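PDB 3GWK: ESAT-6-like protein SAG1039 from Streptococcus agalactiae serogroup V, which is of unknown function but, as a homodimeric WXG100 (ESAT-6-like) protein, is probably exported by a type VII-like secretion system. Local coordinates for residues Tyr20-Leu31 against Ile64-Ile74. Numbering follows the deposited sequence. Where two conformers were deposited one is given.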
# COMPACT_ATOMS: atom_id res chain seq x y z
N TYR A 20 9.26 7.35 -3.60
CA TYR A 20 7.88 7.68 -3.29
C TYR A 20 6.96 7.39 -4.47
O TYR A 20 5.87 6.83 -4.27
CB TYR A 20 7.74 9.15 -2.86
CG TYR A 20 8.28 9.43 -1.48
CD1 TYR A 20 9.59 9.72 -1.28
CD2 TYR A 20 7.44 9.40 -0.38
CE1 TYR A 20 10.11 9.96 0.03
CE2 TYR A 20 7.94 9.62 0.93
CZ TYR A 20 9.25 9.89 1.09
OH TYR A 20 9.74 10.12 2.33
N THR A 21 7.39 7.72 -5.67
CA THR A 21 6.49 7.45 -6.77
C THR A 21 6.35 5.91 -7.01
O THR A 21 5.27 5.42 -7.32
CB THR A 21 6.89 8.17 -8.07
OG1 THR A 21 5.84 8.08 -9.00
CG2 THR A 21 8.16 7.73 -8.67
N ALA A 22 7.48 5.19 -6.91
CA ALA A 22 7.39 3.76 -7.08
C ALA A 22 6.47 3.16 -6.00
O ALA A 22 5.65 2.28 -6.29
CB ALA A 22 8.77 3.14 -6.97
N GLY A 23 6.59 3.62 -4.75
CA GLY A 23 5.71 3.08 -3.70
C GLY A 23 4.27 3.45 -3.93
O GLY A 23 3.38 2.64 -3.68
N SER A 24 3.99 4.67 -4.40
CA SER A 24 2.63 5.07 -4.72
C SER A 24 2.03 4.10 -5.73
O SER A 24 0.90 3.60 -5.57
CB SER A 24 2.64 6.48 -5.29
OG SER A 24 1.33 6.87 -5.67
N GLN A 25 2.78 3.83 -6.80
CA GLN A 25 2.28 2.95 -7.83
C GLN A 25 2.02 1.52 -7.30
O GLN A 25 1.04 0.85 -7.66
CB GLN A 25 3.25 2.94 -8.98
CG GLN A 25 3.31 4.30 -9.71
CD GLN A 25 4.46 4.34 -10.68
OE1 GLN A 25 4.58 3.49 -11.54
NE2 GLN A 25 5.35 5.32 -10.52
N GLN A 26 2.95 1.05 -6.47
CA GLN A 26 2.82 -0.32 -5.92
C GLN A 26 1.58 -0.44 -5.03
O GLN A 26 0.84 -1.41 -5.10
CB GLN A 26 4.06 -0.67 -5.18
CG GLN A 26 5.26 -1.06 -6.02
CD GLN A 26 6.49 -1.22 -5.06
OE1 GLN A 26 6.99 -0.22 -4.51
NE2 GLN A 26 6.95 -2.44 -4.89
N VAL A 27 1.34 0.56 -4.19
CA VAL A 27 0.17 0.57 -3.31
C VAL A 27 -1.13 0.58 -4.16
O VAL A 27 -2.07 -0.17 -3.88
CB VAL A 27 0.24 1.80 -2.34
CG1 VAL A 27 -1.07 2.00 -1.56
CG2 VAL A 27 1.40 1.63 -1.35
N THR A 28 -1.18 1.44 -5.16
CA THR A 28 -2.34 1.51 -6.03
C THR A 28 -2.61 0.18 -6.67
O THR A 28 -3.77 -0.26 -6.76
CB THR A 28 -2.16 2.64 -7.08
OG1 THR A 28 -2.12 3.87 -6.36
CG2 THR A 28 -3.29 2.63 -8.12
N GLU A 29 -1.57 -0.48 -7.16
CA GLU A 29 -1.77 -1.79 -7.83
C GLU A 29 -2.30 -2.82 -6.85
O GLU A 29 -3.18 -3.59 -7.22
CB GLU A 29 -0.54 -2.39 -8.55
CG GLU A 29 -0.99 -3.63 -9.49
CD GLU A 29 -2.43 -3.43 -10.19
OE1 GLU A 29 -3.52 -4.00 -9.81
OE2 GLU A 29 -2.51 -2.61 -11.12
N VAL A 30 -1.74 -2.88 -5.65
CA VAL A 30 -2.23 -3.83 -4.66
C VAL A 30 -3.72 -3.56 -4.40
O VAL A 30 -4.56 -4.48 -4.40
CB VAL A 30 -1.44 -3.79 -3.36
CG1 VAL A 30 -2.18 -4.66 -2.27
CG2 VAL A 30 -0.04 -4.29 -3.55
N LEU A 31 -4.04 -2.30 -4.18
CA LEU A 31 -5.44 -1.99 -3.85
C LEU A 31 -6.37 -2.35 -5.01
O LEU A 31 -7.44 -2.93 -4.81
CB LEU A 31 -5.56 -0.52 -3.49
CG LEU A 31 -6.99 -0.11 -3.04
CD1 LEU A 31 -7.40 -0.81 -1.75
CD2 LEU A 31 -7.01 1.41 -2.88
N ILE A 64 -5.94 3.90 2.00
CA ILE A 64 -4.92 3.40 1.11
C ILE A 64 -4.81 4.28 -0.16
O ILE A 64 -3.69 4.64 -0.58
CB ILE A 64 -5.21 1.93 0.73
CG1 ILE A 64 -5.44 1.10 2.02
CG2 ILE A 64 -4.02 1.40 -0.11
CD1 ILE A 64 -4.40 1.27 3.15
N THR A 65 -5.97 4.67 -0.70
CA THR A 65 -5.96 5.61 -1.83
C THR A 65 -5.30 6.93 -1.43
O THR A 65 -4.45 7.46 -2.18
CB THR A 65 -7.37 5.81 -2.34
OG1 THR A 65 -7.90 4.56 -2.79
CG2 THR A 65 -7.41 6.84 -3.51
N GLU A 66 -5.62 7.43 -0.26
CA GLU A 66 -5.00 8.68 0.20
C GLU A 66 -3.50 8.51 0.35
O GLU A 66 -2.73 9.43 0.09
CB GLU A 66 -5.54 9.22 1.53
CG GLU A 66 -4.82 10.59 2.05
CD GLU A 66 -4.79 11.68 1.00
OE1 GLU A 66 -3.88 12.38 0.83
OE2 GLU A 66 -5.71 11.77 0.19
N PHE A 67 -3.09 7.37 0.87
CA PHE A 67 -1.67 7.15 1.06
C PHE A 67 -0.96 7.16 -0.28
O PHE A 67 0.09 7.78 -0.43
CB PHE A 67 -1.48 5.82 1.80
CG PHE A 67 -0.03 5.53 2.23
CD1 PHE A 67 0.64 6.36 3.16
CD2 PHE A 67 0.65 4.42 1.75
CE1 PHE A 67 1.90 6.04 3.58
CE2 PHE A 67 1.93 4.14 2.19
CZ PHE A 67 2.56 4.98 3.09
N ALA A 68 -1.47 6.44 -1.24
CA ALA A 68 -0.88 6.48 -2.60
C ALA A 68 -0.81 7.90 -3.11
O ALA A 68 0.16 8.32 -3.72
CB ALA A 68 -1.63 5.56 -3.54
N GLN A 69 -1.87 8.66 -2.93
CA GLN A 69 -1.89 10.05 -3.40
C GLN A 69 -0.84 10.89 -2.66
O GLN A 69 -0.11 11.70 -3.26
CB GLN A 69 -3.32 10.60 -3.26
CG GLN A 69 -3.56 11.82 -4.34
CD GLN A 69 -3.50 11.37 -6.01
OE1 GLN A 69 -2.34 11.27 -6.68
NE2 GLN A 69 -4.70 11.22 -6.66
N LEU A 70 -0.69 10.72 -1.36
CA LEU A 70 0.32 11.41 -0.59
C LEU A 70 1.74 11.12 -1.09
O LEU A 70 2.58 12.03 -1.23
CB LEU A 70 0.19 11.02 0.88
CG LEU A 70 1.34 11.50 1.79
CD1 LEU A 70 1.39 13.05 1.91
CD2 LEU A 70 1.20 10.87 3.15
N LEU A 71 2.03 9.83 -1.35
CA LEU A 71 3.35 9.45 -1.79
C LEU A 71 3.64 10.12 -3.14
O LEU A 71 4.74 10.61 -3.39
CB LEU A 71 3.45 7.96 -1.91
CG LEU A 71 3.36 7.19 -0.58
CD1 LEU A 71 3.42 5.72 -0.83
CD2 LEU A 71 3.99 7.65 0.66
N GLU A 72 2.69 10.14 -4.05
CA GLU A 72 2.89 10.81 -5.31
C GLU A 72 3.07 12.35 -5.14
O GLU A 72 3.90 12.96 -5.81
CB GLU A 72 1.78 10.49 -6.25
CG GLU A 72 1.98 11.15 -7.61
CD GLU A 72 3.34 10.74 -8.30
OE1 GLU A 72 3.76 9.58 -8.11
OE2 GLU A 72 3.88 11.55 -9.12
N ASP A 73 2.31 12.95 -4.21
CA ASP A 73 2.46 14.38 -3.95
C ASP A 73 3.84 14.65 -3.46
O ASP A 73 4.49 15.66 -3.86
CB ASP A 73 1.36 14.75 -2.91
CG ASP A 73 1.17 16.24 -2.72
OD1 ASP A 73 1.58 16.99 -3.60
OD2 ASP A 73 0.56 16.67 -1.72
N ILE A 74 4.40 13.80 -2.56
CA ILE A 74 5.72 13.97 -2.04
C ILE A 74 6.75 13.85 -3.18
O ILE A 74 7.65 14.68 -3.30
CB ILE A 74 6.04 13.04 -0.87
CG1 ILE A 74 5.22 13.40 0.39
CG2 ILE A 74 7.48 13.07 -0.55
CD1 ILE A 74 5.30 12.35 1.49
O HOH W 1 1.79 7.69 -8.80
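With chi1 at 177°, Ser24 swings OG away from its own amide nitrogen and over to Ala68, and a bend at chi2 (58°) brings the Glu72 carboxylate back beside Thr21. Ser24 OG donates to Ala68 O at 2.7 Å, from above the carbonyl plane, while Glu72 N keeps its helical bond to the same oxygen from the opposite face. Small residues suit this spot, because the CA atoms of Ser24 and Ala68 come within 4.3 Å of each other. One turn along, where Glu72 follows Ala68 and Thr21 precedes Ser24, Glu72 accepts a hydrogen bond from Thr21 OG1 on the syn lone pair of OE1, 2.7 Å away; a water donates to both Glu72 OE1 and Ser24 OG, while Gln25 NE2 donates to Thr21 OG1. Glu72 OE2 is held by Asn75 and Gln76. On the buried side of the seam, branched and aromatic residues offer broad apolar surfaces to each other. Ile74 CG2 sits over the face of the Tyr20 ring, 3.6 Å from its centroid, a CH-pi contact, and Leu71 CD2 meets the ring edge. Val27 CG1 presses tightly on Ile64 CG2 (3.3 Å), and Leu31 CD2 lies 4.1 Å from Ile64 CB and also packs against Thr65 OG1. Helices 10-44 and 51-95 thus pack as an antiparallel hairpin, their local axes 7.7 Å apart at 160°; the second subunit completes the four-helix bundle, its Gln38 bonding Tyr20 OH and its Phe57 meeting Phe67.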